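Local coordinates for protein 4-oxalmesaconate hydratase (Pseudomonas putida, PDB 5CGZ) that catalyses the zinc-dependent hydration of 4-carboxy-2-hydroxymuconate, the third step of gallate breakdown, and assembles as a hexamer, at residues Q28-H33 with Q106-L111; E132-A137 with G150-Y155; S177-K182 with I222-G227. All blocks are in the same frame, centred on the assembly; numbering follows the deposited sequence.

Contact 1: residues Q28-H33 with Q106-L111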
loop_
_atom_site.group_PDB
_atom_site.type_symbol
_atom_site.label_atom_id
_atom_site.label_comp_id
_atom_site.label_asym_id
_atom_site.label_seq_id
_atom_site.Cartn_x
_atom_site.Cartn_y
_atom_site.Cartn_z
ATOM N N GLN A 28 -2.149 20.456 31.252
ATOM C CA GLN A 28 -2.842 19.341 31.879
ATOM C C GLN A 28 -2.030 18.712 33.007
ATOM O O GLN A 28 -2.411 17.664 33.545
ATOM C CB GLN A 28 -3.195 18.278 30.838
ATOM C CG GLN A 28 -4.341 18.694 29.932
ATOM C CD GLN A 28 -4.516 17.749 28.761
ATOM O OE1 GLN A 28 -4.344 16.535 28.893
ATOM N NE2 GLN A 28 -4.850 18.302 27.604
ATOM N N GLY A 29 -0.907 19.334 33.360
ATOM C CA GLY A 29 -0.092 18.809 34.448
ATOM C C GLY A 29 0.994 17.826 34.036
ATOM O O GLY A 29 1.478 17.044 34.865
ATOM N N TYR A 30 1.374 17.855 32.759
ATOM C CA TYR A 30 2.459 17.004 32.258
ATOM C C TYR A 30 3.795 17.713 32.347
ATOM O O TYR A 30 3.904 18.894 31.996
ATOM C CB TYR A 30 2.232 16.601 30.799
ATOM C CG TYR A 30 1.204 15.531 30.568
ATOM C CD1 TYR A 30 -0.153 15.819 30.638
ATOM C CD2 TYR A 30 1.587 14.237 30.239
ATOM C CE1 TYR A 30 -1.099 14.848 30.401
ATOM C CE2 TYR A 30 0.646 13.254 30.002
ATOM C CZ TYR A 30 -0.694 13.565 30.082
ATOM O OH TYR A 30 -1.638 12.595 29.849
ATOM N N ALA A 31 4.811 16.986 32.808
ATOM C CA ALA A 31 6.189 17.427 32.656
ATOM C C ALA A 31 6.634 17.045 31.253
ATOM O O ALA A 31 6.976 15.888 30.983
ATOM C CB ALA A 31 7.098 16.798 33.716
ATOM N N MET A 32 6.586 18.017 30.351
ATOM C CA MET A 32 6.955 17.783 28.966
ATOM C C MET A 32 8.458 17.929 28.800
ATOM O O MET A 32 9.024 18.956 29.163
ATOM C CB MET A 32 6.216 18.753 28.044
ATOM C CG MET A 32 4.687 18.594 28.070
ATOM S SD MET A 32 4.140 16.935 27.584
ATOM C CE MET A 32 4.923 16.790 25.969
ATOM N N HIS A 33 9.101 16.898 28.257
ATOM C CA HIS A 33 10.538 16.950 27.989
ATOM C C HIS A 33 10.846 16.799 26.502
ATOM O O HIS A 33 10.306 15.915 25.831
ATOM C CB HIS A 33 11.278 15.860 28.770
ATOM C CG HIS A 33 12.769 15.954 28.648
ATOM N ND1 HIS A 33 13.481 17.064 29.059
ATOM C CD2 HIS A 33 13.683 15.089 28.142
ATOM C CE1 HIS A 33 14.767 16.875 28.819
ATOM N NE2 HIS A 33 14.917 15.683 28.262
ATOM N N GLN A 106 10.062 8.466 31.951
ATOM C CA GLN A 106 8.903 7.568 31.975
ATOM C C GLN A 106 7.689 8.183 31.259
ATOM O O GLN A 106 6.607 8.299 31.833
ATOM C CB GLN A 106 8.542 7.216 33.423
ATOM C CG GLN A 106 9.627 6.418 34.162
ATOM C CD GLN A 106 9.620 4.943 33.790
ATOM O OE1 GLN A 106 8.599 4.406 33.363
ATOM N NE2 GLN A 106 10.765 4.285 33.942
ATOM N N PRO A 107 7.863 8.581 29.992
ATOM C CA PRO A 107 6.802 9.341 29.311
ATOM C C PRO A 107 5.517 8.538 29.084
ATOM O O PRO A 107 5.569 7.318 28.894
ATOM C CB PRO A 107 7.449 9.718 27.975
ATOM C CG PRO A 107 8.460 8.615 27.727
ATOM C CD PRO A 107 8.997 8.264 29.100
ATOM N N GLU A 108 4.375 9.227 29.106
ATOM C CA GLU A 108 3.089 8.602 28.807
ATOM C C GLU A 108 2.867 8.477 27.312
ATOM O O GLU A 108 2.075 7.647 26.863
ATOM C CB GLU A 108 1.933 9.399 29.409
ATOM C CG GLU A 108 1.775 9.233 30.913
ATOM C CD GLU A 108 0.546 9.963 31.432
ATOM O OE1 GLU A 108 -0.370 10.284 30.623
ATOM O OE2 GLU A 108 0.497 10.223 32.649
ATOM N N PHE A 109 3.541 9.330 26.547
ATOM C CA PHE A 109 3.493 9.235 25.091
ATOM C C PHE A 109 4.722 9.909 24.505
ATOM O O PHE A 109 5.422 10.657 25.201
ATOM C CB PHE A 109 2.193 9.848 24.529
ATOM C CG PHE A 109 2.049 11.341 24.757
ATOM C CD1 PHE A 109 2.580 12.251 23.851
ATOM C CD2 PHE A 109 1.352 11.826 25.857
ATOM C CE1 PHE A 109 2.438 13.624 24.047
ATOM C CE2 PHE A 109 1.201 13.196 26.061
ATOM C CZ PHE A 109 1.748 14.097 25.157
ATOM N N VAL A 110 4.993 9.616 23.237
ATOM C CA VAL A 110 6.162 10.149 22.547
ATOM C C VAL A 110 5.768 10.773 21.209
ATOM O O VAL A 110 4.975 10.202 20.458
ATOM C CB VAL A 110 7.209 9.051 22.297
ATOM C CG1 VAL A 110 8.503 9.660 21.756
ATOM C CG2 VAL A 110 7.466 8.272 23.574
ATOM N N LEU A 111 6.320 11.946 20.910
ATOM C CA LEU A 111 6.121 12.566 19.600
ATOM C C LEU A 111 7.449 12.616 18.853
ATOM O O LEU A 111 8.472 13.004 19.427
ATOM C CB LEU A 111 5.555 13.982 19.745
ATOM C CG LEU A 111 4.345 14.182 20.653
ATOM C CD1 LEU A 111 3.852 15.611 20.545
ATOM C CD2 LEU A 111 3.246 13.204 20.272
#
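Tyr30 and Glu108 are joined by a hydrogen bond where the chain enters two parallel strands, 31-36 and 110-112, in the Rossmann-like sheet of this PIG-L family hydratase. Strand 3-8 runs between them, so the contact is made by side chains alone. The phenol OH of Tyr30 donates to OE1 of Glu108 over 2.7 Å, on the syn side of the carboxylate but 35° out of its plane. Both side chains leave with CG anti to the carbonyl carbon; the extended glutamate then crosses the phenol at about a right angle and brings OE1 to the ring edge. The other oxygen of Glu108 is in a salt bridge with Lys2, which probably keeps the carboxylate ionised, while Asn238 of a neighbouring subunit also bonds to the Tyr30 hydroxyl. Deeper in, Phe109 has CG wedged between its backbone N and carbonyl carbon (chi1 65°), which swings the ring toward strand 31-36. It meets Tyr30 obliquely, the ring planes 59° apart. Met32 adds an oblique Met-aromatic contact, its folded chain placing CE 4.2 Å from CZ of Phe109.

Contact 2: residues E132-A137 with G150-Y155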
loop_
_atom_site.group_PDB
_atom_site.type_symbol
_atom_site.label_atom_id
_atom_site.label_comp_id
_atom_site.label_asym_id
_atom_site.label_seq_id
_atom_site.Cartn_x
_atom_site.Cartn_y
_atom_site.Cartn_z
ATOM N N GLU A 132 13.291 2.670 18.790
ATOM C CA GLU A 132 14.142 1.593 19.269
ATOM C C GLU A 132 14.571 1.860 20.721
ATOM O O GLU A 132 14.607 0.931 21.530
ATOM C CB GLU A 132 15.373 1.384 18.370
ATOM C CG GLU A 132 16.073 0.051 18.721
ATOM C CD GLU A 132 17.237 -0.306 17.814
ATOM O OE1 GLU A 132 17.712 0.573 17.068
ATOM O OE2 GLU A 132 17.677 -1.481 17.853
ATOM N N ALA A 133 14.874 3.117 21.060
ATOM C CA ALA A 133 15.257 3.442 22.444
ATOM C C ALA A 133 14.121 3.113 23.416
ATOM O O ALA A 133 14.353 2.644 24.539
ATOM C CB ALA A 133 15.650 4.910 22.573
ATOM N N ARG A 134 12.893 3.368 22.980
ATOM C CA ARG A 134 11.714 3.019 23.760
ATOM C C ARG A 134 11.675 1.524 24.083
ATOM O O ARG A 134 11.389 1.121 25.220
ATOM C CB ARG A 134 10.453 3.432 22.993
ATOM C CG ARG A 134 9.121 3.084 23.639
ATOM C CD ARG A 134 8.014 3.642 22.735
ATOM N NE ARG A 134 6.678 3.136 23.039
ATOM C CZ ARG A 134 6.226 1.927 22.704
ATOM N NH1 ARG A 134 7.010 1.059 22.066
ATOM N NH2 ARG A 134 4.985 1.585 23.022
ATOM N N ILE A 135 11.954 0.697 23.078
ATOM C CA ILE A 135 11.938 -0.747 23.268
ATOM C C ILE A 135 13.099 -1.205 24.171
ATOM O O ILE A 135 12.908 -2.062 25.036
ATOM C CB ILE A 135 11.990 -1.485 21.914
ATOM C CG1 ILE A 135 10.706 -1.205 21.108
ATOM C CG2 ILE A 135 12.193 -2.987 22.125
ATOM C CD1 ILE A 135 10.792 -1.583 19.639
ATOM N N ILE A 136 14.291 -0.644 23.975
ATOM C CA ILE A 136 15.418 -0.954 24.861
ATOM C C ILE A 136 15.028 -0.668 26.313
ATOM O O ILE A 136 15.293 -1.474 27.210
ATOM C CB ILE A 136 16.689 -0.140 24.516
ATOM C CG1 ILE A 136 17.125 -0.393 23.065
ATOM C CG2 ILE A 136 17.832 -0.460 25.513
ATOM C CD1 ILE A 136 17.308 -1.853 22.725
ATOM N N ALA A 137 14.364 0.468 26.525
ATOM C CA ALA A 137 13.960 0.891 27.869
ATOM C C ALA A 137 12.880 -0.016 28.475
ATOM O O ALA A 137 12.650 -0.001 29.693
ATOM C CB ALA A 137 13.482 2.335 27.838
ATOM N N GLY A 150 6.876 1.263 30.164
ATOM C CA GLY A 150 5.715 0.488 29.738
ATOM C C GLY A 150 5.547 0.531 28.221
ATOM O O GLY A 150 6.487 0.228 27.482
ATOM N N ALA A 151 4.364 0.924 27.754
ATOM C CA ALA A 151 4.100 1.010 26.317
ATOM C C ALA A 151 3.464 2.344 25.953
ATOM O O ALA A 151 2.322 2.382 25.513
ATOM C CB ALA A 151 3.200 -0.150 25.864
ATOM N N PRO A 152 4.200 3.449 26.148
ATOM C CA PRO A 152 3.623 4.750 25.790
ATOM C C PRO A 152 3.352 4.819 24.293
ATOM O O PRO A 152 4.203 4.403 23.510
ATOM C CB PRO A 152 4.711 5.756 26.202
ATOM C CG PRO A 152 5.997 4.947 26.182
ATOM C CD PRO A 152 5.595 3.558 26.618
ATOM N N PRO A 153 2.170 5.304 23.908
ATOM C CA PRO A 153 1.881 5.551 22.491
ATOM C C PRO A 153 2.963 6.419 21.847
ATOM O O PRO A 153 3.533 7.301 22.491
ATOM C CB PRO A 153 0.532 6.282 22.524
ATOM C CG PRO A 153 -0.130 5.781 23.791
ATOM C CD PRO A 153 1.011 5.578 24.781
ATOM N N VAL A 154 3.262 6.141 20.586
ATOM C CA VAL A 154 4.206 6.941 19.822
ATOM C C VAL A 154 3.457 7.545 18.627
ATOM O O VAL A 154 2.660 6.863 17.984
ATOM C CB VAL A 154 5.398 6.096 19.334
ATOM C CG1 VAL A 154 6.356 6.948 18.490
ATOM C CG2 VAL A 154 6.132 5.455 20.517
ATOM N N TYR A 155 3.701 8.819 18.344
ATOM C CA TYR A 155 3.045 9.499 17.232
ATOM C C TYR A 155 4.058 10.209 16.363
ATOM O O TYR A 155 5.024 10.772 16.873
ATOM C CB TYR A 155 2.040 10.546 17.720
ATOM C CG TYR A 155 0.962 10.064 18.665
ATOM C CD1 TYR A 155 1.186 10.034 20.040
ATOM C CD2 TYR A 155 -0.292 9.688 18.191
ATOM C CE1 TYR A 155 0.198 9.616 20.919
ATOM C CE2 TYR A 155 -1.299 9.270 19.066
ATOM C CZ TYR A 155 -1.041 9.240 20.431
ATOM O OH TYR A 155 -2.015 8.840 21.322
#
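Arg134 reaches from helix 122-138 to the loop that leads into strand 154-157 and grips one backbone oxygen, that of Pro152, side-on with two nitrogens. The NE to Pro152 O bond is 2.8 Å long and lies in the carbonyl plane; the bond from NH2 to the same oxygen, 3.0 Å, comes from above that plane. Neither is straight, with N-H...O angles of 141° and 134°, the price of sharing a single acceptor. CG stands anti to the backbone N (chi1 177°), and the chain stays straight as far as NE, an extended shape that carries the guanidinium across to the loop. The tight part of the contact surrounds this grip. CG2 of Val154 presses against CD of Arg134 at 3.4 Å, the two side chains running antiparallel alongside one another, and the Pro152 ring comes alongside with CG 3.7 Å from NE. Tyr102 of helix 92-105 and Phe232 also pack on the arginine. Toward Ala151 the contact thins out: NH2 of Arg134 lies 3.4 Å from the backbone C of Ala151, but little of that residue is covered and this end of the loop is partly exposed, bordering Gly215 of a neighbouring subunit. Replacing Arg134 with a leucine would probably leave the Pro152 carbonyl without both of its donors here and let the loop shift against the helix. Beyond the arginine, Ala137 and Val149 are linked by backbone hydrogen bonding near the helix end. The arrangement belongs to a beta-alpha-beta crossover, in which helix 122-138 connects the neighbouring parallel strands 110-112 and 154-157 of the Rossmann-like sheet.

Contact 3: residues S177-K182 with I222-G227; sequences SVWDKK and IVYAEG
The first turn of helix 179-186 faces the start of strand 225-230, the backbones coming closest at Trp179 and Tyr224, whose CA atoms are 6.8 Å apart. There the tyrosine ring lies flat over the five-membered ring of the indole in a face-to-face stack, with centroids 3.6 Å apart and planes at 1°. CB of Trp179 adds a CH-pi contact over the same tyrosine, 3.9 Å from the ring centroid. Trp179 has CG anti to its own nitrogen (chi1 173°), which turns the indole to the strand, and Ala203 of helix 193-212 packs on both residues. The pairing ties the helix that follows edge strand 171-174 to the antiparallel strand beside it, at the end of the mixed sheet added to its parallel Rossmann-like part. One helical turn on, Lys182 extends toward the carboxylate of Glu226, and the two side chains approach from opposite directions. NZ of Lys182 and OE2 of Glu226 form a salt bridge at 2.7 Å; the ammonium sits on the anti side of OE2, 23° out of the carboxylate plane. Both charges are buried. Helix 13-27 supplies further partners, the Trp16 carbonyl oxygen to the ammonium and the amides of Gly20 and Ala21 to the carboxylate.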
loop_
_atom_site.group_PDB
_atom_site.type_symbol
_atom_site.label_atom_id
_atom_site.label_comp_id
_atom_site.label_asym_id
_atom_site.label_seq_id
_atom_site.Cartn_x
_atom_site.Cartn_y
_atom_site.Cartn_z
ATOM N N SER A 177 -6.844 26.167 22.429
ATOM C CA SER A 177 -6.656 26.846 23.715
ATOM C C SER A 177 -5.208 27.254 23.990
ATOM O O SER A 177 -4.952 28.019 24.915
ATOM C CB SER A 177 -7.158 25.961 24.863
ATOM O OG SER A 177 -6.362 24.793 24.988
ATOM N N VAL A 178 -4.257 26.767 23.196
ATOM C CA VAL A 178 -2.868 27.169 23.410
ATOM C C VAL A 178 -2.215 27.744 22.166
ATOM O O VAL A 178 -0.989 27.838 22.101
ATOM C CB VAL A 178 -1.992 25.990 23.913
ATOM C CG1 VAL A 178 -2.429 25.564 25.318
ATOM C CG2 VAL A 178 -2.038 24.809 22.925
ATOM N N TRP A 179 -3.012 28.144 21.182
ATOM C CA TRP A 179 -2.410 28.649 19.951
ATOM C C TRP A 179 -1.474 29.836 20.219
ATOM O O TRP A 179 -0.402 29.927 19.614
ATOM C CB TRP A 179 -3.473 29.050 18.908
ATOM C CG TRP A 179 -2.811 29.703 17.739
ATOM C CD1 TRP A 179 -2.846 31.028 17.410
ATOM C CD2 TRP A 179 -1.937 29.075 16.790
ATOM N NE1 TRP A 179 -2.069 31.258 16.296
ATOM C CE2 TRP A 179 -1.502 30.079 15.896
ATOM C CE3 TRP A 179 -1.494 27.759 16.601
ATOM C CZ2 TRP A 179 -0.640 29.809 14.831
ATOM C CZ3 TRP A 179 -0.635 27.491 15.542
ATOM C CH2 TRP A 179 -0.214 28.515 14.673
ATOM N N ASP A 180 -1.855 30.734 21.128
ATOM C CA ASP A 180 -1.021 31.914 21.394
ATOM C C ASP A 180 0.376 31.515 21.860
ATOM O O ASP A 180 1.366 32.135 21.470
ATOM C CB ASP A 180 -1.676 32.832 22.434
ATOM C CG ASP A 180 -2.908 33.549 21.889
ATOM O OD1 ASP A 180 -3.113 33.549 20.651
ATOM O OD2 ASP A 180 -3.668 34.120 22.702
ATOM N N LYS A 181 0.450 30.478 22.689
ATOM C CA LYS A 181 1.738 29.968 23.138
ATOM C C LYS A 181 2.515 29.365 21.971
ATOM O O LYS A 181 3.700 29.654 21.806
ATOM C CB LYS A 181 1.554 28.934 24.254
ATOM C CG LYS A 181 1.230 29.552 25.603
ATOM C CD LYS A 181 1.007 28.484 26.665
ATOM C CE LYS A 181 0.856 29.106 28.055
ATOM N NZ LYS A 181 0.621 28.051 29.087
ATOM N N LYS A 182 1.861 28.542 21.146
ATOM C CA LYS A 182 2.594 27.939 20.036
ATOM C C LYS A 182 3.132 29.027 19.116
ATOM O O LYS A 182 4.276 28.962 18.659
ATOM C CB LYS A 182 1.738 26.960 19.222
ATOM C CG LYS A 182 2.499 26.445 17.987
ATOM C CD LYS A 182 1.805 25.300 17.254
ATOM C CE LYS A 182 2.770 24.691 16.224
ATOM N NZ LYS A 182 2.227 23.466 15.555
ATOM N N ILE A 222 -13.298 24.505 17.221
ATOM C CA ILE A 222 -11.991 23.948 16.889
ATOM C C ILE A 222 -11.371 24.765 15.765
ATOM O O ILE A 222 -11.781 24.657 14.608
ATOM C CB ILE A 222 -12.095 22.464 16.496
ATOM C CG1 ILE A 222 -12.807 21.681 17.609
ATOM C CG2 ILE A 222 -10.711 21.896 16.243
ATOM C CD1 ILE A 222 -13.102 20.217 17.266
ATOM N N VAL A 223 -10.398 25.598 16.118
ATOM C CA VAL A 223 -9.839 26.566 15.182
ATOM C C VAL A 223 -8.423 26.186 14.761
ATOM O O VAL A 223 -8.054 26.344 13.601
ATOM C CB VAL A 223 -9.811 27.976 15.791
ATOM C CG1 VAL A 223 -9.244 28.987 14.777
ATOM C CG2 VAL A 223 -11.217 28.385 16.243
ATOM N N TYR A 224 -7.643 25.692 15.718
ATOM C CA TYR A 224 -6.265 25.277 15.482
ATOM C C TYR A 224 -6.086 23.830 15.922
ATOM O O TYR A 224 -6.510 23.465 17.025
ATOM C CB TYR A 224 -5.281 26.176 16.252
ATOM C CG TYR A 224 -5.358 27.648 15.897
ATOM C CD1 TYR A 224 -4.632 28.164 14.826
ATOM C CD2 TYR A 224 -6.147 28.519 16.635
ATOM C CE1 TYR A 224 -4.690 29.505 14.497
ATOM C CE2 TYR A 224 -6.218 29.873 16.316
ATOM C CZ TYR A 224 -5.488 30.356 15.247
ATOM O OH TYR A 224 -5.550 31.689 14.930
ATOM N N ALA A 225 -5.461 23.006 15.084
ATOM C CA ALA A 225 -5.223 21.610 15.459
ATOM C C ALA A 225 -3.861 21.135 14.970
ATOM O O ALA A 225 -3.311 21.696 14.023
ATOM C CB ALA A 225 -6.339 20.703 14.909
ATOM N N GLU A 226 -3.314 20.118 15.635
ATOM C CA GLU A 226 -2.140 19.410 15.133
ATOM C C GLU A 226 -2.550 17.985 14.745
ATOM O O GLU A 226 -3.321 17.334 15.460
ATOM C CB GLU A 226 -1.013 19.395 16.179
ATOM C CG GLU A 226 -0.309 20.744 16.299
ATOM C CD GLU A 226 0.719 20.821 17.438
ATOM O OE1 GLU A 226 0.824 19.873 18.252
ATOM O OE2 GLU A 226 1.418 21.856 17.512
ATOM N N GLY A 227 -2.073 17.526 13.595
ATOM C CA GLY A 227 -2.355 16.172 13.138
ATOM C C GLY A 227 -1.226 15.240 13.542
ATOM O O GLY A 227 -0.049 15.619 13.484
#

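How the contacts relate
All three contacts belong to one mixed sheet, and all are largely buried. Contacts 1 and 2 adjoin directly: strands 110-112 and 154-157 are neighbours, and Val110 N and O probably bond to Pro153 O and Tyr155 N, at 2.8 Å each. Both border the second subunit, which contact 3 meets at Ile222 alone. Contact 3 stands apart on the antiparallel side, its centre about 26 Å from that of contact 2, though strands 154-157 and 225-230 are adjacent. Chemistry follows place: contact 1 links two strands across a third through a hydrogen bond and oblique aromatics, contact 2 holds helix to loop by an arginine on a carbonyl, and contact 3 pairs a flat aromatic stack with an ion pair.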